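Local coordinates for protein branched-chain-amino-acid aminotransferase (Deinococcus radiodurans, PDB 3UZO) that probably catalyses reversible transfer of the amino group between leucine, valine or isoleucine and 2-oxoglutarate, using pyridoxal 5'-phosphate as cofactor, at residues Gln74-Leu79 with Tyr143-Val148; Ala200-Gly205 with Ser261-Ile266; Gly139-Leu144 with Val170-Tyr175. All coordinates share one frame; numbering follows the deposited sequence.

Contact 1 (Gln74-Leu79 with Tyr143-Val148). With GLU (glutamic acid), chain D.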
# COMPACT_ATOMS: atom_id res chain seq x y z
N GLN A 74 2.13 -3.13 6.55
CA GLN A 74 2.58 -2.13 7.50
C GLN A 74 1.38 -1.27 7.88
O GLN A 74 0.46 -1.09 7.09
CB GLN A 74 3.62 -1.26 6.81
CG GLN A 74 3.02 -0.53 5.59
CD GLN A 74 4.05 0.20 4.73
OE1 GLN A 74 3.87 1.38 4.41
NE2 GLN A 74 5.11 -0.50 4.34
N CYS A 75 1.39 -0.73 9.09
CA CYS A 75 0.32 0.16 9.53
C CYS A 75 0.93 1.05 10.58
O CYS A 75 1.97 0.73 11.16
CB CYS A 75 -0.86 -0.64 10.09
SG CYS A 75 -0.63 -1.37 11.73
N PHE A 76 0.29 2.18 10.85
CA PHE A 76 0.84 3.09 11.84
C PHE A 76 -0.21 3.95 12.49
O PHE A 76 -1.37 3.99 12.07
CB PHE A 76 1.91 3.97 11.19
CG PHE A 76 1.36 5.02 10.25
CD1 PHE A 76 1.17 6.33 10.68
CD2 PHE A 76 1.04 4.70 8.94
CE1 PHE A 76 0.67 7.31 9.82
CE2 PHE A 76 0.54 5.67 8.06
CZ PHE A 76 0.36 6.97 8.50
N GLU A 77 0.21 4.63 13.54
CA GLU A 77 -0.66 5.53 14.26
C GLU A 77 0.04 6.87 14.42
O GLU A 77 1.21 7.02 14.06
CB GLU A 77 -1.00 4.97 15.64
CG GLU A 77 -2.25 4.10 15.66
CD GLU A 77 -3.48 4.85 15.17
OE1 GLU A 77 -3.61 6.05 15.49
OE2 GLU A 77 -4.31 4.23 14.48
N GLY A 78 -0.70 7.84 14.95
CA GLY A 78 -0.15 9.16 15.16
C GLY A 78 -0.90 9.81 16.29
O GLY A 78 -2.12 9.91 16.24
N LEU A 79 -0.19 10.22 17.34
CA LEU A 79 -0.81 10.87 18.47
C LEU A 79 0.22 11.77 19.13
O LEU A 79 1.42 11.62 18.89
CB LEU A 79 -1.35 9.85 19.48
CG LEU A 79 -0.39 8.86 20.13
CD1 LEU A 79 -1.02 8.36 21.41
CD2 LEU A 79 -0.08 7.72 19.17
N TYR A 143 5.10 14.62 18.91
CA TYR A 143 4.38 13.67 18.06
C TYR A 143 4.92 12.26 18.23
O TYR A 143 6.12 12.05 18.17
CB TYR A 143 4.51 14.06 16.59
CG TYR A 143 3.69 13.21 15.65
CD1 TYR A 143 2.33 13.48 15.44
CD2 TYR A 143 4.26 12.16 14.94
CE1 TYR A 143 1.57 12.72 14.55
CE2 TYR A 143 3.51 11.39 14.05
CZ TYR A 143 2.17 11.68 13.85
OH TYR A 143 1.45 10.96 12.93
N LEU A 144 4.01 11.31 18.41
CA LEU A 144 4.37 9.91 18.56
C LEU A 144 3.98 9.13 17.32
O LEU A 144 2.88 9.31 16.79
CB LEU A 144 3.66 9.32 19.78
CG LEU A 144 4.19 9.86 21.10
CD1 LEU A 144 3.12 9.85 22.16
CD2 LEU A 144 5.40 9.03 21.53
N ARG A 145 4.88 8.27 16.86
CA ARG A 145 4.64 7.46 15.68
C ARG A 145 4.80 5.96 15.93
O ARG A 145 5.88 5.39 15.75
CB ARG A 145 5.57 7.89 14.53
CG ARG A 145 5.59 6.97 13.32
CD ARG A 145 4.18 6.71 12.78
NE ARG A 145 3.51 7.93 12.36
CZ ARG A 145 3.73 8.54 11.20
NH1 ARG A 145 4.60 8.04 10.34
NH2 ARG A 145 3.07 9.65 10.90
N PRO A 146 3.72 5.30 16.39
CA PRO A 146 3.75 3.86 16.65
C PRO A 146 3.54 3.22 15.28
O PRO A 146 2.79 3.76 14.46
CB PRO A 146 2.53 3.63 17.55
CG PRO A 146 2.19 5.00 18.09
CD PRO A 146 2.50 5.91 16.94
N PHE A 147 4.20 2.09 15.03
CA PHE A 147 4.00 1.41 13.76
C PHE A 147 4.34 -0.06 13.86
O PHE A 147 5.09 -0.47 14.74
CB PHE A 147 4.81 2.09 12.63
CG PHE A 147 6.30 1.96 12.76
CD1 PHE A 147 6.99 0.96 12.08
CD2 PHE A 147 7.02 2.88 13.52
CE1 PHE A 147 8.39 0.89 12.15
CE2 PHE A 147 8.42 2.82 13.59
CZ PHE A 147 9.10 1.82 12.91
N VAL A 148 3.72 -0.85 12.99
CA VAL A 148 3.91 -2.29 12.95
C VAL A 148 4.23 -2.68 11.51
O VAL A 148 3.56 -2.24 10.58
CB VAL A 148 2.63 -3.05 13.40
CG1 VAL A 148 2.86 -4.56 13.34
CG2 VAL A 148 2.25 -2.62 14.82
N GLU D . -0.11 10.24 9.79
CA GLU D . -0.11 11.50 9.00
C GLU D . 1.22 11.68 8.29
O GLU D . 1.26 12.45 7.32
CB GLU D . -0.35 12.70 9.91
CG GLU D . -1.81 12.95 10.22
CD GLU D . -2.03 14.26 10.93
OE1 GLU D . -1.38 15.26 10.54
OE2 GLU D . -2.85 14.29 11.87
OXT GLU D . 2.19 11.04 8.74
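Arg145 NH2, on a guanidinium that packs against Phe76, is gripped from several sides: it donates nearly straight to Tyr143 OH (2.9 Å), in the guanidinium plane, and to OXT of the bound glutamate (2.7 Å), while Tyr71 of the second subunit adds a weak bond. Arg145 begins by leading away from the partner strand, and bends at chi2 (53°) and chi3 (60°) bring its guanidinium back over it. Phe76 CD1 sits 3.3 Å above one face, near the rim, with ring and guanidinium planes 47° apart. Phe76 CE1 meets the ligand amine with its edge. Gly78 has no side chain, which lets Tyr143 OH come to 3.3 Å from its CA.

Leu144 N gives its hydrogen to Leu79 O at 2.7 Å, and Leu79 N answers to Leu144 O. At the far end Cys75 and Val148 form a second antiparallel hydrogen-bonded pair, with Phe76 opposite Phe147 as a non-hydrogen-bonded pair beside it. The middle is less regular. Glu77 N still reaches Pro146 O at 2.9 Å, but proline has no N-H to return; its CD lies 3.3 Å from Glu77 O instead. That carbonyl also takes a weak, bent bond from Arg145 NE (3.0 Å).

On the face that carries Leu79 and Leu144, Leu79 CG rests on Leu144 CB, packed against helices 94-107 and 115-128. Glu77 forms a salt bridge to Arg100, a cofactor-binding residue. Two neighbouring strands of an antiparallel sheet thus supply part of the substrate wall of a class-IV aminotransferase site, with Arg145 on the carboxylate.

Contact 2 (Ala200-Gly205 with Ser261-Ile266). With PLP (pyridoxal-5'-phosphate), chain C.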
# COMPACT_ATOMS: atom_id res chain seq x y z
N ALA A 200 -10.32 2.32 5.43
CA ALA A 200 -10.72 2.52 6.82
C ALA A 200 -9.60 2.18 7.80
O ALA A 200 -9.74 2.37 9.00
CB ALA A 200 -11.96 1.66 7.14
N ALA A 201 -8.49 1.67 7.27
CA ALA A 201 -7.35 1.31 8.10
C ALA A 201 -6.20 2.28 7.83
O ALA A 201 -6.08 2.81 6.73
CB ALA A 201 -6.91 -0.13 7.79
N LYS A 202 -5.37 2.51 8.83
CA LYS A 202 -4.25 3.42 8.69
C LYS A 202 -3.03 2.63 8.20
O LYS A 202 -2.12 2.33 8.98
CB LYS A 202 -3.97 4.10 10.03
CG LYS A 202 -3.07 5.32 9.97
CD LYS A 202 -3.41 6.26 11.12
CE LYS A 202 -2.42 7.40 11.25
NZ LYS A 202 -2.37 8.26 10.04
N VAL A 203 -3.04 2.29 6.91
CA VAL A 203 -1.96 1.52 6.29
C VAL A 203 -1.26 2.27 5.17
O VAL A 203 -1.87 3.09 4.48
CB VAL A 203 -2.48 0.17 5.73
CG1 VAL A 203 -3.16 -0.63 6.82
CG2 VAL A 203 -3.44 0.41 4.57
N GLY A 204 0.02 1.96 4.98
CA GLY A 204 0.84 2.62 3.97
C GLY A 204 0.31 2.70 2.55
O GLY A 204 0.47 3.72 1.87
N GLY A 205 -0.30 1.62 2.07
CA GLY A 205 -0.84 1.62 0.72
C GLY A 205 -1.74 2.80 0.41
O GLY A 205 -1.72 3.32 -0.71
N SER A 261 -14.87 3.80 3.43
CA SER A 261 -13.54 3.94 2.84
C SER A 261 -12.68 5.09 3.36
O SER A 261 -11.62 5.38 2.79
CB SER A 261 -13.65 4.04 1.31
OG SER A 261 -14.57 5.06 0.92
N ILE A 262 -13.13 5.76 4.42
CA ILE A 262 -12.33 6.85 4.98
C ILE A 262 -11.81 6.41 6.34
O ILE A 262 -12.34 5.49 6.96
CB ILE A 262 -13.15 8.15 5.15
CG1 ILE A 262 -14.19 7.97 6.26
CG2 ILE A 262 -13.83 8.52 3.83
CD1 ILE A 262 -14.82 9.27 6.71
N LEU A 263 -10.76 7.07 6.81
CA LEU A 263 -10.18 6.71 8.10
C LEU A 263 -11.04 7.18 9.25
O LEU A 263 -11.53 8.31 9.25
CB LEU A 263 -8.79 7.33 8.25
CG LEU A 263 -8.08 6.86 9.52
CD1 LEU A 263 -7.57 5.44 9.28
CD2 LEU A 263 -6.93 7.79 9.88
N PRO A 264 -11.26 6.31 10.25
CA PRO A 264 -12.08 6.75 11.38
C PRO A 264 -11.18 7.66 12.23
O PRO A 264 -10.49 7.21 13.14
CB PRO A 264 -12.44 5.44 12.07
CG PRO A 264 -11.24 4.58 11.81
CD PRO A 264 -10.96 4.87 10.35
N SER A 265 -11.19 8.95 11.88
CA SER A 265 -10.39 9.96 12.56
C SER A 265 -10.77 10.19 14.01
O SER A 265 -11.92 10.48 14.33
CB SER A 265 -10.49 11.28 11.80
OG SER A 265 -9.94 12.35 12.55
N ILE A 266 -9.78 10.07 14.90
CA ILE A 266 -10.01 10.27 16.31
C ILE A 266 -10.33 11.75 16.54
O ILE A 266 -11.16 12.09 17.38
CB ILE A 266 -8.77 9.90 17.16
CG1 ILE A 266 -8.34 8.45 16.86
CG2 ILE A 266 -9.07 10.07 18.64
CD1 ILE A 266 -9.38 7.42 17.20
N1 PLP C . -7.39 10.89 7.35
C2 PLP C . -6.15 10.36 7.01
C2A PLP C . -5.95 9.83 5.59
C3 PLP C . -5.12 10.34 8.02
O3 PLP C . -3.90 9.85 7.73
C4 PLP C . -5.39 10.85 9.35
C4A PLP C . -4.23 10.79 10.43
C5 PLP C . -6.74 11.39 9.63
C6 PLP C . -7.71 11.40 8.63
C5A PLP C . -7.17 11.95 10.93
O4P PLP C . -7.20 11.01 11.97
P PLP C . -6.71 11.39 13.43
O1P PLP C . -5.28 11.81 13.46
O2P PLP C . -6.97 10.08 14.21
O3P PLP C . -7.71 12.40 13.93
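Ala200 lies across the chain at Ile262-Pro264, with its CA-H pointing at Ile262 O (CA to O 3.4 Å) and its own O only 3.1 Å from Pro264 CD. No hydrogen bond links the two segments, so they are held by close packing of backbone on ring and methyl.

Leu263 does most of the remaining work, and its two methyls face different partners. With CG anti to the backbone N (chi1 -174°), the side chain reaches toward Lys202: CD1 touches Lys202 N at 3.7 Å and the carbonyl carbon of Ala201, while CD2 lies against a face of the pyridine ring of pyridoxal phosphate, 3.5 Å from its C4. This is the cofactor site of a class-IV aminotransferase, where one loop brings the lysine and the other the phosphate-binding turn. Each loop kinks sharply, Lys202 and Pro264 both sitting at the centre of an inverse gamma turn.

The Lys202 chain crosses Leu263 at an angle, its CB 3.9 Å from Leu263 CD1, and runs extended until a turn at chi4 (61°). There NZ comes 3.2 Å from C4A of the cofactor, without a covalent link here although this lysine is the predicted attachment point; it gives a weak bond to O3 and is hydrogen-bonded with Tyr207 OH. Just beyond Pro264, Ser265 is the N-cap of helix 266-277: its OG takes Lys268 N and donates to phosphate O3P (2.6 Å). Ile266 N, in the first turn, donates to O2P at 2.9 Å, and the helix dipole would probably favour the phosphate's charge at this end.

Contact 3 (Gly139-Leu144 with Val170-Tyr175). With GLU (glutamic acid), chain D.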
# COMPACT_ATOMS: atom_id res chain seq x y z
N GLY A 139 3.18 26.66 20.75
CA GLY A 139 2.10 25.78 20.34
C GLY A 139 2.60 24.44 19.81
O GLY A 139 1.94 23.84 18.98
N GLY A 140 3.74 23.97 20.30
CA GLY A 140 4.29 22.71 19.82
C GLY A 140 3.82 21.50 20.61
O GLY A 140 3.14 21.62 21.62
N SER A 141 4.17 20.32 20.13
CA SER A 141 3.77 19.10 20.81
C SER A 141 4.81 18.05 20.49
O SER A 141 5.70 18.27 19.67
CB SER A 141 2.39 18.64 20.32
OG SER A 141 2.41 18.36 18.93
N LEU A 142 4.72 16.92 21.18
CA LEU A 142 5.63 15.82 20.94
C LEU A 142 4.81 14.78 20.19
O LEU A 142 3.92 14.14 20.77
CB LEU A 142 6.16 15.23 22.26
CG LEU A 142 7.20 14.12 22.09
CD1 LEU A 142 8.35 14.60 21.21
CD2 LEU A 142 7.72 13.67 23.46
N TYR A 143 5.10 14.62 18.91
CA TYR A 143 4.38 13.67 18.06
C TYR A 143 4.92 12.26 18.23
O TYR A 143 6.12 12.05 18.17
CB TYR A 143 4.51 14.06 16.59
CG TYR A 143 3.69 13.21 15.65
CD1 TYR A 143 2.33 13.48 15.44
CD2 TYR A 143 4.26 12.16 14.94
CE1 TYR A 143 1.57 12.72 14.55
CE2 TYR A 143 3.51 11.39 14.05
CZ TYR A 143 2.17 11.68 13.85
OH TYR A 143 1.45 10.96 12.93
N LEU A 144 4.01 11.31 18.41
CA LEU A 144 4.37 9.91 18.56
C LEU A 144 3.98 9.13 17.32
O LEU A 144 2.88 9.31 16.79
CB LEU A 144 3.66 9.32 19.78
CG LEU A 144 4.19 9.86 21.10
CD1 LEU A 144 3.12 9.85 22.16
CD2 LEU A 144 5.40 9.03 21.53
N VAL A 170 8.82 12.76 17.76
CA VAL A 170 9.43 13.90 17.09
C VAL A 170 8.71 15.17 17.54
O VAL A 170 7.49 15.27 17.44
CB VAL A 170 9.26 13.80 15.54
CG1 VAL A 170 9.93 15.00 14.85
CG2 VAL A 170 9.85 12.49 15.04
N PRO A 171 9.46 16.16 18.06
CA PRO A 171 8.80 17.40 18.48
C PRO A 171 8.30 18.07 17.20
O PRO A 171 9.03 18.10 16.20
CB PRO A 171 9.93 18.18 19.14
CG PRO A 171 11.15 17.73 18.36
CD PRO A 171 10.92 16.24 18.25
N VAL A 172 7.08 18.59 17.21
CA VAL A 172 6.54 19.23 16.01
C VAL A 172 5.68 20.45 16.30
O VAL A 172 5.21 20.65 17.42
CB VAL A 172 5.64 18.26 15.19
CG1 VAL A 172 6.37 16.96 14.91
CG2 VAL A 172 4.34 17.99 15.96
N GLY A 173 5.47 21.24 15.25
CA GLY A 173 4.62 22.42 15.34
C GLY A 173 3.46 22.19 14.38
O GLY A 173 2.83 21.12 14.41
N PRO A 174 3.16 23.15 13.49
CA PRO A 174 2.06 23.04 12.52
C PRO A 174 2.30 22.08 11.35
O PRO A 174 3.43 21.88 10.91
CB PRO A 174 1.88 24.48 12.06
CG PRO A 174 3.27 25.03 12.14
CD PRO A 174 3.76 24.49 13.46
N TYR A 175 1.21 21.48 10.86
CA TYR A 175 1.25 20.55 9.73
C TYR A 175 0.93 21.33 8.47
O TYR A 175 1.66 21.27 7.48
CB TYR A 175 0.21 19.45 9.91
CG TYR A 175 0.32 18.29 8.94
CD1 TYR A 175 1.42 17.43 8.99
CD2 TYR A 175 -0.69 18.02 8.02
CE1 TYR A 175 1.50 16.33 8.15
CE2 TYR A 175 -0.61 16.92 7.17
CZ TYR A 175 0.48 16.07 7.24
OH TYR A 175 0.56 14.97 6.42
N GLU D . -0.11 10.24 9.79
CA GLU D . -0.11 11.50 9.00
C GLU D . 1.22 11.68 8.29
O GLU D . 1.26 12.45 7.32
CB GLU D . -0.35 12.70 9.91
CG GLU D . -1.81 12.95 10.22
CD GLU D . -2.03 14.26 10.93
OE1 GLU D . -1.38 15.26 10.54
OE2 GLU D . -2.85 14.29 11.87
OXT GLU D . 2.19 11.04 8.74
O HOH W 1 1.78 20.54 17.24
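The rings of Tyr143 and Tyr175 both meet Phe31 edge-to-face, and the CB that carries the Tyr143 ring rests on Val172 CG1 (3.8 Å) across the contact. Tyr175, farther along the second segment, has OE1 of the bound glutamate over the centre of one ring face, 3.6 Å above the plane. Tyr175 OH makes a weak hydrogen bond to atom O of the glutamate (2.8 Å).

Behind these rings runs the beta hairpin of strands 141-151 and 162-172. Ser141 pairs with Val172 and Tyr143 with Val170, both as antiparallel hydrogen-bonded pairs, and Leu142 faces Pro171 in the non-hydrogen-bonded position between them. Val172 N to Ser141 O is the straightest of the four bonds (2.8 Å, 171° at the hydrogen), whereas Tyr143 N approaches Val170 O from well above the carbonyl plane.

Leu142 turns its CD1 onto Pro171 N at 3.7 Å, on the face away from Tyr143. On the tyrosine side, Ser141 OG touches Val172 CG2 (3.6 Å) and hydrogen-bonds a water 2.8 Å away; that water donates in turn to Gly173 O, tying the strand to the loop that leads to Tyr175. Ile155 of the second subunit packs on Val170 and Val172.

Contacts 1 and 3 share strand 141-151: residues 74-79 pair with it on one edge and residues 170-172 on the other, so Tyr143 and Leu144 belong to both. All three contacts are buried; only contact 2 has an exposed touching residue, Ala200. Contacts 1 and 3 rest on backbone ladders, but contact 1 is nearer the centre of the chain and adds a charged, ligand-gripping side chain, whereas contact 3 adds Tyr175, carried on the loop after its strand, and a bridging water. Contact 2 has no ladder; it joins two loops through methyls and a proline, with Lys202, Ser265 and Ile266 N directed to the cofactor. It meets contact 1 directly, since Phe76 N probably hydrogen-bonds Lys202 O at 3.1 Å, but does not touch contact 3.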